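Local coordinates for protein gamma-hexachlorocyclohexane dehydrochlorinase (Sphingomonas paucimobilis, PDB 3A76) that catalyses two successive 1,2-anti dehydrochlorinations of the pesticide lindane, giving pentachlorocyclohexene and then a tetrachlorocyclohexadiene, with release of chloride and protons, at residues E61-G66 with K148-T153; D39-V44 with C91-T96; V114-N119 with I127-V132; W85-E90 with G118-G123. One frame throughout, in Å; residues are numbered along the deposited sequence.

Contact 1: E61-G66 with K148-T153; sequences EWTIEG and KRNACT. With SPD (spermidine), chain F.
W62 and R149 meet on the buried face of two paired strands, their side chains running side by side with CD1 of W62 3.7 Å from CG of R149. The methylene run of the arginine does the touching, and the guanidinium plane stands 64° from the indole. In R149, CG is anti to the backbone N (chi1 161°), which carries the chain past the indole toward helix 22-45; its NH1 ends in a salt bridge with D135. At the next pair on this face, two residues on, CG1 of I64 meets CB of A151 at 3.9 Å, while CG2 of I64 lies 3.8 Å from C4 of the bound spermidine. Four backbone bonds close the seam, from R149 N to E61 O through E65 N to A151 O, the straightest running from T63 N to R149 O. Strand axes only 5° apart make this the parallel pairing of 60-64 with 143-158 in the mixed, curved sheet of the SnoaL-like fold; W62 and I64 face helix 72-87, consistent with its concave side. The face bearing E61, T63, K148 and N150 is looser. There E61 and K148 point the same way, yet OE1 of E61 stays 4.1 Å from NZ of K148, longer than a salt bridge. Past the strand end, the extended chain of E65 brings OE1 within 3.3 Å of CB of C152, and a water reaches OE2 of E65 and N of T153 through two weak bonds.

Contact 2: D39-V44 with C91-T96; sequences DKLIAV and CIHYGT
L41 on helix 22-45 and H93 on strand 88-102 cross at about a right angle, where the long helix packs against the curved sheet of this SnoaL-like alpha+beta barrel. The two short segments run nearly antiparallel, at 170°, with axes 7.8 Å apart at their closest. The tightest approach is at the root of the histidine, where CG of L41 lies 3.3 Å from CB of H93. One methyl of the leucine, CD1, leans obliquely on the imidazole, 3.9 Å from CG of H93; the other, CD2, reaches down the strand to G95 and rests 3.8 Å from its CA. The leucine branches thus straddle the step from H93 to the bare backbone of the glycine. V44, one turn farther along the helix, comes at the other end of the ring and crosses H93 obliquely. Its CG1, anti to the backbone N (chi1 162°), is the branch turned to the imidazole. Between them the two aliphatic residues probably limit how the ring can swing, while ND1 of H93 is hydrogen-bonded to D45, the residue after V44. Helix 22-45 thus supplies both the packing and the polar partner of a histidine inferred to be the proton acceptor, D45 being an inferred active-site residue too. NE2 of H93 is buried without a partner in the model, although H93 is itself part of the spermidine pocket. At the ring's far end, CG1 of V44 lies 3.5 Å from CE1 of H93.

Contact 3: V114-N119 with I127-V132; sequences VLLLGN and ILIAAV
L116 and I129 stand side by side on one face of an antiparallel pair, with CD2 of L116 against CD1 of I129 at 3.8 Å. To one side of them the small methyl of A131 makes a hollow that the valine next along fills: CG1 of V114 comes 3.6 Å from CB of A131. To the other side G118 carries no side chain, and I127 opposite it brings CG1 to 3.7 Å from G118 O, beside the bare backbone. On the reverse face L128 is the bump. With its CG anti to the backbone N (chi1 -178°), it rests in the notch made by two leucines of the partner strand, its CG 3.7 Å from CD2 of L115 and 4.0 Å from CD2 of L117. Six backbone bonds, two for each of the pairs V114-A131, L116-I129 and G118-I127, keep this register, and the straightest, L116 N to I129 O, reaches 178° at the hydrogen. Y94 of the second subunit and L115 of the third pack on the L115 face, so it belongs to the trimer interface. The L116 face looks instead toward H93 and the bound spermidine: a regular beta hairpin, 107-120 with 125-140, forming part of the barrel wall around the active-site pocket.

Contact 4: W85-E90 with G118-G123; sequences WPMFHE and GNLVEG
M87 and V121 open a short ladder of backbone bonds between the two segments. V121 N donates to M87 O at 2.9 Å. H89 N then gives its hydrogen to N119 O at 2.8 Å, and N119 N to E90 O. F88 and L120 lie between the first two as a non-hydrogen-bonded antiparallel pair. A water bridges M87 O and E122 N at this end, though its approach to M87 O is unusually short.

Two CH-pi contacts carry the side-chain packing. CG2 of V121 sits squarely over the H89 imidazole, 3.6 Å from the centroid and 8° off the normal; with CG1 anti to the backbone N (V121 chi1 171°), CG2 falls beside that N, anti to the carbonyl carbon, and faces the ring, where it also approaches P86 O. CD2 of L120 covers one face of the F88 ring nearer its rim, 4.1 Å from the centroid, and meets CG of M87 at 3.8 Å as the two side chains run alongside each other. G118, lacking a side chain, lets the F88 ring lie close to its CA.

The polar side chains interact more loosely. ND2 of N119 makes only a weak bond to E90 OE1 at 3.4 Å, the amide and carboxylate planes being 85° apart. Stronger partners lie elsewhere: Y155 of the third subunit for E90, S126 and F164 O for N119.

Here helix 72-87 passes into strand 88-102, which turns a corner at H89 and pairs with the end of strand 107-120, while I127 of strand 125-140 packs against both F88 and L120.

In the fold
All four contacts belong to one mixed sheet and the helices packed on it. Contacts 3 and 4 share G118 and N119 on strand 107-120, their centres 12 Å apart; contacts 2 and 4 share strand 88-102. Contact 1, 82 residues apart in sequence at its closest ends, encloses contacts 3 and 4 along the chain and crosses contact 2. Its strand 143-158 borders 125-140 of contact 3, giving, after the edge strand 68-71, the order 60-64, 143-158, 125-140, 107-120, 88-102. Contacts 1 and 2, about 14 Å apart between centres, meet where R149 and W62 pack on K40. The spermidine pocket draws on both, while contacts 2, 3 and 4 also touch the third subunit, so pocket wall and trimer interface use the same strands.

Contact 1: E61-G66 with K148-T153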
# COMPACT_ATOMS: atom_id res chain seq x y z
N GLU B 61 -23.86 -3.56 -4.57
CA GLU B 61 -23.76 -3.06 -5.95
C GLU B 61 -22.35 -2.57 -6.33
O GLU B 61 -21.84 -1.59 -5.77
CB GLU B 61 -24.79 -1.96 -6.21
CG GLU B 61 -26.21 -2.33 -5.80
CD GLU B 61 -27.26 -1.89 -6.80
OE1 GLU B 61 -27.00 -0.94 -7.58
OE2 GLU B 61 -28.37 -2.49 -6.80
N TRP B 62 -21.75 -3.28 -7.29
CA TRP B 62 -20.38 -3.01 -7.73
C TRP B 62 -20.39 -2.31 -9.08
O TRP B 62 -20.78 -2.87 -10.09
CB TRP B 62 -19.56 -4.32 -7.76
CG TRP B 62 -18.09 -4.21 -8.16
CD1 TRP B 62 -17.31 -3.08 -8.16
CD2 TRP B 62 -17.24 -5.28 -8.60
NE1 TRP B 62 -16.05 -3.38 -8.59
CE2 TRP B 62 -15.97 -4.73 -8.86
CE3 TRP B 62 -17.42 -6.66 -8.79
CZ2 TRP B 62 -14.89 -5.50 -9.32
CZ3 TRP B 62 -16.35 -7.43 -9.24
CH2 TRP B 62 -15.10 -6.84 -9.50
N THR B 63 -19.96 -1.05 -9.07
CA THR B 63 -19.89 -0.26 -10.28
C THR B 63 -18.44 0.04 -10.62
O THR B 63 -17.63 0.36 -9.74
CB THR B 63 -20.67 1.07 -10.13
OG1 THR B 63 -22.05 0.79 -9.81
CG2 THR B 63 -20.60 1.88 -11.40
N ILE B 64 -18.12 -0.07 -11.90
CA ILE B 64 -16.88 0.43 -12.44
C ILE B 64 -17.27 1.38 -13.56
O ILE B 64 -17.87 0.97 -14.57
CB ILE B 64 -15.94 -0.71 -12.92
CG1 ILE B 64 -15.49 -1.59 -11.73
CG2 ILE B 64 -14.74 -0.13 -13.66
CD1 ILE B 64 -14.76 -2.92 -12.12
N GLU B 65 -16.95 2.66 -13.38
CA GLU B 65 -17.25 3.66 -14.40
C GLU B 65 -16.63 3.26 -15.74
O GLU B 65 -15.46 2.88 -15.80
CB GLU B 65 -16.75 5.04 -13.98
CG GLU B 65 -17.67 5.75 -13.02
CD GLU B 65 -17.03 6.97 -12.39
OE1 GLU B 65 -16.94 7.00 -11.14
OE2 GLU B 65 -16.60 7.90 -13.12
N GLY B 66 -17.43 3.31 -16.80
CA GLY B 66 -16.98 2.92 -18.13
C GLY B 66 -17.12 1.43 -18.38
O GLY B 66 -16.84 0.96 -19.49
N LYS B 148 -21.67 -1.44 -1.22
CA LYS B 148 -21.48 -0.75 -2.48
C LYS B 148 -19.99 -0.58 -2.72
O LYS B 148 -19.19 -0.58 -1.77
CB LYS B 148 -22.18 0.62 -2.46
CG LYS B 148 -22.74 1.07 -3.80
CD LYS B 148 -23.73 2.25 -3.65
CE LYS B 148 -25.12 1.81 -3.13
NZ LYS B 148 -25.96 1.08 -4.13
N ARG B 149 -19.63 -0.45 -4.00
CA ARG B 149 -18.31 -0.01 -4.41
C ARG B 149 -18.47 0.76 -5.69
O ARG B 149 -19.06 0.25 -6.64
CB ARG B 149 -17.33 -1.20 -4.64
CG ARG B 149 -16.10 -0.82 -5.51
CD ARG B 149 -14.85 -1.66 -5.24
NE ARG B 149 -14.21 -1.28 -3.98
CZ ARG B 149 -13.06 -1.78 -3.51
NH1 ARG B 149 -12.60 -1.33 -2.35
NH2 ARG B 149 -12.37 -2.70 -4.18
N ASN B 150 -17.96 1.98 -5.72
CA ASN B 150 -17.72 2.67 -6.99
C ASN B 150 -16.21 2.76 -7.25
O ASN B 150 -15.43 3.14 -6.37
CB ASN B 150 -18.41 4.05 -7.03
CG ASN B 150 -18.22 4.76 -8.36
OD1 ASN B 150 -17.23 5.48 -8.56
ND2 ASN B 150 -19.17 4.58 -9.28
N ALA B 151 -15.82 2.39 -8.46
CA ALA B 151 -14.44 2.47 -8.88
C ALA B 151 -14.39 3.49 -9.98
O ALA B 151 -15.06 3.37 -10.99
CB ALA B 151 -13.97 1.12 -9.38
N CYS B 152 -13.57 4.51 -9.76
CA CYS B 152 -13.44 5.61 -10.69
C CYS B 152 -11.98 5.67 -11.09
O CYS B 152 -11.11 5.80 -10.22
CB CYS B 152 -13.87 6.91 -10.00
SG CYS B 152 -13.56 8.41 -10.95
N THR B 153 -11.69 5.58 -12.38
CA THR B 153 -10.30 5.58 -12.82
C THR B 153 -9.83 6.96 -13.29
O THR B 153 -10.39 7.55 -14.22
CB THR B 153 -9.93 4.44 -13.84
OG1 THR B 153 -10.12 4.88 -15.18
CG2 THR B 153 -10.75 3.20 -13.59
N1 SPD F . -10.44 -1.00 -11.17
C2 SPD F . -10.64 -2.15 -12.05
C3 SPD F . -10.27 -1.84 -13.50
C4 SPD F . -10.99 -0.61 -14.05
C5 SPD F . -10.96 -0.57 -15.58
N6 SPD F . -11.46 0.69 -16.11
C7 SPD F . -11.67 0.89 -17.54
C8 SPD F . -12.30 2.25 -17.86
C9 SPD F . -12.19 2.60 -19.34
N10 SPD F . -13.22 3.55 -19.71
O HOH W 1 -13.77 6.94 -14.79

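Contact 2: D39-V44 with C91-T96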
# COMPACT_ATOMS: atom_id res chain seq x y z
N ASP B 39 -9.23 -8.56 0.10
CA ASP B 39 -9.88 -9.71 -0.58
C ASP B 39 -10.41 -9.40 -1.97
O ASP B 39 -10.28 -10.21 -2.88
CB ASP B 39 -11.06 -10.25 0.23
CG ASP B 39 -10.63 -11.04 1.43
OD1 ASP B 39 -9.48 -11.52 1.44
OD2 ASP B 39 -11.44 -11.18 2.37
N LYS B 40 -11.01 -8.23 -2.14
CA LYS B 40 -11.57 -7.92 -3.44
C LYS B 40 -10.45 -7.94 -4.45
O LYS B 40 -10.58 -8.54 -5.51
CB LYS B 40 -12.29 -6.57 -3.48
CG LYS B 40 -13.43 -6.59 -4.50
CD LYS B 40 -13.60 -5.34 -5.29
CE LYS B 40 -12.79 -5.41 -6.58
NZ LYS B 40 -12.86 -4.11 -7.30
N LEU B 41 -9.36 -7.25 -4.12
CA LEU B 41 -8.21 -7.12 -5.01
C LEU B 41 -7.54 -8.48 -5.28
O LEU B 41 -7.30 -8.84 -6.43
CB LEU B 41 -7.22 -6.12 -4.40
CG LEU B 41 -7.37 -4.62 -4.70
CD1 LEU B 41 -8.71 -4.17 -5.34
CD2 LEU B 41 -7.00 -3.81 -3.47
N ILE B 42 -7.28 -9.23 -4.22
CA ILE B 42 -6.66 -10.56 -4.33
C ILE B 42 -7.50 -11.49 -5.21
O ILE B 42 -6.96 -12.19 -6.09
CB ILE B 42 -6.45 -11.19 -2.92
CG1 ILE B 42 -5.41 -10.37 -2.14
CG2 ILE B 42 -6.02 -12.68 -3.03
CD1 ILE B 42 -5.52 -10.49 -0.62
N ALA B 43 -8.82 -11.46 -5.00
CA ALA B 43 -9.71 -12.37 -5.71
C ALA B 43 -9.72 -12.05 -7.19
O ALA B 43 -9.80 -12.96 -8.02
CB ALA B 43 -11.12 -12.30 -5.13
N VAL B 44 -9.63 -10.78 -7.52
CA VAL B 44 -9.58 -10.37 -8.92
C VAL B 44 -8.23 -10.76 -9.55
O VAL B 44 -8.19 -11.26 -10.68
CB VAL B 44 -9.82 -8.84 -9.07
CG1 VAL B 44 -9.34 -8.37 -10.43
CG2 VAL B 44 -11.29 -8.49 -8.84
N CYS B 91 -3.09 -9.18 -14.06
CA CYS B 91 -3.01 -7.84 -13.53
C CYS B 91 -2.70 -7.94 -12.06
O CYS B 91 -2.86 -9.00 -11.45
CB CYS B 91 -4.32 -7.08 -13.75
SG CYS B 91 -5.69 -7.87 -12.96
N ILE B 92 -2.29 -6.82 -11.47
CA ILE B 92 -2.13 -6.76 -10.03
C ILE B 92 -2.63 -5.40 -9.48
O ILE B 92 -2.24 -4.36 -9.98
CB ILE B 92 -0.66 -7.07 -9.61
CG1 ILE B 92 -0.55 -7.27 -8.10
CG2 ILE B 92 0.37 -6.07 -10.22
CD1 ILE B 92 -0.34 -6.05 -7.43
N HIS B 93 -3.49 -5.46 -8.45
CA HIS B 93 -4.01 -4.29 -7.74
C HIS B 93 -3.26 -4.01 -6.43
O HIS B 93 -3.24 -4.85 -5.53
CB HIS B 93 -5.48 -4.50 -7.36
CG HIS B 93 -6.43 -4.51 -8.52
ND1 HIS B 93 -6.59 -5.61 -9.33
CD2 HIS B 93 -7.29 -3.57 -8.97
CE1 HIS B 93 -7.51 -5.35 -10.25
NE2 HIS B 93 -7.95 -4.11 -10.05
N TYR B 94 -2.66 -2.83 -6.32
CA TYR B 94 -2.09 -2.38 -5.05
C TYR B 94 -3.01 -1.36 -4.36
O TYR B 94 -3.03 -0.19 -4.73
CB TYR B 94 -0.68 -1.76 -5.24
CG TYR B 94 0.36 -2.66 -5.89
CD1 TYR B 94 1.02 -3.64 -5.15
CD2 TYR B 94 0.72 -2.49 -7.23
CE1 TYR B 94 1.98 -4.46 -5.73
CE2 TYR B 94 1.69 -3.31 -7.82
CZ TYR B 94 2.32 -4.29 -7.06
OH TYR B 94 3.29 -5.10 -7.62
N GLY B 95 -3.74 -1.82 -3.35
CA GLY B 95 -4.64 -1.03 -2.56
C GLY B 95 -4.00 -0.42 -1.33
O GLY B 95 -3.39 -1.13 -0.52
N THR B 96 -4.17 0.90 -1.22
CA THR B 96 -3.57 1.71 -0.17
C THR B 96 -4.61 2.77 0.27
O THR B 96 -5.67 2.95 -0.39
CB THR B 96 -2.32 2.50 -0.69
OG1 THR B 96 -2.74 3.45 -1.67
CG2 THR B 96 -1.29 1.61 -1.35

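Contact 3: V114-N119 with I127-V132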
# COMPACT_ATOMS: atom_id res chain seq x y z
N VAL B 114 -6.11 2.87 -5.54
CA VAL B 114 -5.50 1.65 -6.05
C VAL B 114 -4.57 1.97 -7.18
O VAL B 114 -4.86 2.83 -8.01
CB VAL B 114 -6.56 0.56 -6.50
CG1 VAL B 114 -7.38 1.02 -7.72
CG2 VAL B 114 -5.89 -0.81 -6.75
N LEU B 115 -3.45 1.27 -7.21
CA LEU B 115 -2.56 1.25 -8.36
C LEU B 115 -2.64 -0.13 -8.98
O LEU B 115 -2.35 -1.15 -8.31
CB LEU B 115 -1.14 1.60 -7.91
CG LEU B 115 -0.02 2.04 -8.86
CD1 LEU B 115 1.04 0.97 -8.96
CD2 LEU B 115 -0.49 2.57 -10.22
N LEU B 116 -3.05 -0.16 -10.25
CA LEU B 116 -3.16 -1.38 -11.03
C LEU B 116 -2.13 -1.43 -12.15
O LEU B 116 -2.08 -0.52 -12.99
CB LEU B 116 -4.57 -1.54 -11.63
CG LEU B 116 -4.87 -2.72 -12.58
CD1 LEU B 116 -6.33 -3.07 -12.60
CD2 LEU B 116 -4.42 -2.45 -14.04
N LEU B 117 -1.35 -2.50 -12.17
CA LEU B 117 -0.47 -2.84 -13.29
C LEU B 117 -0.95 -4.14 -13.93
O LEU B 117 -1.22 -5.10 -13.23
CB LEU B 117 0.96 -3.03 -12.80
CG LEU B 117 1.58 -1.92 -11.97
CD1 LEU B 117 2.94 -2.35 -11.44
CD2 LEU B 117 1.67 -0.66 -12.82
N GLY B 118 -1.04 -4.17 -15.26
CA GLY B 118 -1.50 -5.37 -15.95
C GLY B 118 -1.11 -5.46 -17.40
O GLY B 118 -0.58 -4.52 -17.97
N ASN B 119 -1.37 -6.62 -18.00
CA ASN B 119 -1.23 -6.77 -19.44
C ASN B 119 -2.59 -7.02 -20.06
O ASN B 119 -3.25 -8.00 -19.74
CB ASN B 119 -0.28 -7.92 -19.82
CG ASN B 119 1.17 -7.52 -19.75
OD1 ASN B 119 1.58 -6.52 -20.32
ND2 ASN B 119 1.98 -8.33 -19.07
N ILE B 127 -0.42 -1.93 -19.01
CA ILE B 127 -1.06 -0.70 -18.56
C ILE B 127 -0.85 -0.39 -17.10
O ILE B 127 -0.67 -1.29 -16.29
CB ILE B 127 -2.61 -0.65 -18.81
CG1 ILE B 127 -3.27 -2.00 -18.52
CG2 ILE B 127 -2.91 -0.14 -20.20
CD1 ILE B 127 -4.74 -1.85 -18.27
N LEU B 128 -0.87 0.90 -16.80
CA LEU B 128 -1.00 1.41 -15.45
C LEU B 128 -2.37 2.12 -15.31
O LEU B 128 -2.76 2.93 -16.16
CB LEU B 128 0.17 2.35 -15.13
CG LEU B 128 0.33 3.00 -13.76
CD1 LEU B 128 1.79 3.34 -13.54
CD2 LEU B 128 -0.58 4.25 -13.60
N ILE B 129 -3.10 1.80 -14.24
CA ILE B 129 -4.34 2.48 -13.91
C ILE B 129 -4.25 3.00 -12.46
O ILE B 129 -3.79 2.29 -11.56
CB ILE B 129 -5.57 1.53 -14.12
CG1 ILE B 129 -5.76 1.25 -15.62
CG2 ILE B 129 -6.87 2.11 -13.52
CD1 ILE B 129 -6.62 0.05 -15.93
N ALA B 130 -4.65 4.24 -12.25
CA ALA B 130 -4.85 4.77 -10.91
C ALA B 130 -6.33 5.02 -10.74
O ALA B 130 -6.94 5.73 -11.55
CB ALA B 130 -4.05 6.04 -10.69
N ALA B 131 -6.91 4.41 -9.71
CA ALA B 131 -8.34 4.51 -9.48
C ALA B 131 -8.68 4.80 -8.03
O ALA B 131 -7.92 4.50 -7.13
CB ALA B 131 -9.07 3.24 -9.98
N VAL B 132 -9.84 5.41 -7.84
CA VAL B 132 -10.38 5.68 -6.52
C VAL B 132 -11.57 4.76 -6.25
O VAL B 132 -12.44 4.56 -7.13
CB VAL B 132 -10.76 7.19 -6.37
CG1 VAL B 132 -11.59 7.46 -5.10
CG2 VAL B 132 -9.51 8.04 -6.37

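Contact 4: W85-E90 with G118-G123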
# COMPACT_ATOMS: atom_id res chain seq x y z
N TRP B 85 -11.39 -10.82 -16.17
CA TRP B 85 -10.44 -11.87 -16.49
C TRP B 85 -10.14 -11.97 -17.98
O TRP B 85 -8.97 -11.95 -18.35
CB TRP B 85 -10.77 -13.19 -15.77
CG TRP B 85 -10.76 -13.00 -14.27
CD1 TRP B 85 -9.99 -12.11 -13.57
CD2 TRP B 85 -11.55 -13.69 -13.29
NE1 TRP B 85 -10.25 -12.21 -12.22
CE2 TRP B 85 -11.20 -13.17 -12.02
CE3 TRP B 85 -12.52 -14.70 -13.35
CZ2 TRP B 85 -11.78 -13.62 -10.83
CZ3 TRP B 85 -13.10 -15.16 -12.15
CH2 TRP B 85 -12.72 -14.61 -10.92
N PRO B 86 -11.16 -11.99 -18.86
CA PRO B 86 -10.84 -11.96 -20.30
C PRO B 86 -10.08 -10.73 -20.79
O PRO B 86 -9.39 -10.81 -21.80
CB PRO B 86 -12.21 -12.04 -20.99
CG PRO B 86 -13.14 -12.58 -19.95
CD PRO B 86 -12.61 -12.10 -18.63
N MET B 87 -10.20 -9.60 -20.09
CA MET B 87 -9.56 -8.33 -20.49
C MET B 87 -8.02 -8.34 -20.36
O MET B 87 -7.32 -7.70 -21.16
CB MET B 87 -10.14 -7.18 -19.65
CG MET B 87 -9.71 -5.79 -20.08
SD MET B 87 -10.52 -4.47 -19.12
CE MET B 87 -12.07 -4.32 -20.01
N PHE B 88 -7.52 -9.06 -19.37
CA PHE B 88 -6.10 -9.06 -19.01
C PHE B 88 -5.50 -10.46 -19.08
O PHE B 88 -6.17 -11.44 -18.73
CB PHE B 88 -5.93 -8.63 -17.55
CG PHE B 88 -6.21 -7.17 -17.29
CD1 PHE B 88 -5.18 -6.24 -17.39
CD2 PHE B 88 -7.46 -6.76 -16.85
CE1 PHE B 88 -5.41 -4.91 -17.11
CE2 PHE B 88 -7.71 -5.41 -16.58
CZ PHE B 88 -6.68 -4.48 -16.70
N HIS B 89 -4.23 -10.57 -19.47
CA HIS B 89 -3.52 -11.84 -19.28
C HIS B 89 -3.30 -12.07 -17.79
O HIS B 89 -3.62 -13.13 -17.25
CB HIS B 89 -2.22 -11.88 -20.07
CG HIS B 89 -2.44 -12.04 -21.54
ND1 HIS B 89 -3.05 -13.16 -22.07
CD2 HIS B 89 -2.16 -11.23 -22.58
CE1 HIS B 89 -3.13 -13.02 -23.38
NE2 HIS B 89 -2.60 -11.86 -23.71
N GLU B 90 -2.77 -11.04 -17.14
CA GLU B 90 -2.81 -10.91 -15.70
C GLU B 90 -2.81 -9.44 -15.32
O GLU B 90 -2.55 -8.55 -16.14
CB GLU B 90 -1.66 -11.65 -14.97
CG GLU B 90 -0.34 -12.02 -15.70
CD GLU B 90 0.12 -11.06 -16.78
OE1 GLU B 90 0.14 -9.85 -16.58
OE2 GLU B 90 0.50 -11.55 -17.86
N GLY B 118 -1.04 -4.17 -15.26
CA GLY B 118 -1.50 -5.37 -15.95
C GLY B 118 -1.11 -5.46 -17.40
O GLY B 118 -0.58 -4.52 -17.97
N ASN B 119 -1.37 -6.62 -18.00
CA ASN B 119 -1.23 -6.77 -19.44
C ASN B 119 -2.59 -7.02 -20.06
O ASN B 119 -3.25 -8.00 -19.74
CB ASN B 119 -0.28 -7.92 -19.82
CG ASN B 119 1.17 -7.52 -19.75
OD1 ASN B 119 1.58 -6.52 -20.32
ND2 ASN B 119 1.98 -8.33 -19.07
N LEU B 120 -3.01 -6.13 -20.96
CA LEU B 120 -4.26 -6.30 -21.69
C LEU B 120 -4.12 -7.38 -22.75
O LEU B 120 -3.17 -7.38 -23.50
CB LEU B 120 -4.67 -4.99 -22.37
CG LEU B 120 -5.04 -3.82 -21.46
CD1 LEU B 120 -5.15 -2.56 -22.31
CD2 LEU B 120 -6.32 -4.10 -20.67
N VAL B 121 -5.07 -8.31 -22.80
CA VAL B 121 -5.10 -9.31 -23.86
C VAL B 121 -5.13 -8.64 -25.24
O VAL B 121 -4.39 -9.04 -26.14
CB VAL B 121 -6.29 -10.29 -23.71
CG1 VAL B 121 -6.41 -11.19 -24.94
CG2 VAL B 121 -6.13 -11.13 -22.46
N GLU B 122 -5.97 -7.62 -25.37
CA GLU B 122 -6.06 -6.82 -26.59
C GLU B 122 -4.75 -6.06 -26.79
O GLU B 122 -4.51 -5.03 -26.15
CB GLU B 122 -7.27 -5.86 -26.53
CG GLU B 122 -7.73 -5.28 -27.88
CD GLU B 122 -8.56 -6.26 -28.71
OE1 GLU B 122 -8.00 -7.26 -29.23
OE2 GLU B 122 -9.79 -6.03 -28.85
N GLY B 123 -3.92 -6.58 -27.69
CA GLY B 123 -2.65 -5.94 -28.04
C GLY B 123 -1.50 -6.35 -27.14
O GLY B 123 -0.40 -5.82 -27.28
O HOH W 2 -7.76 -6.80 -23.47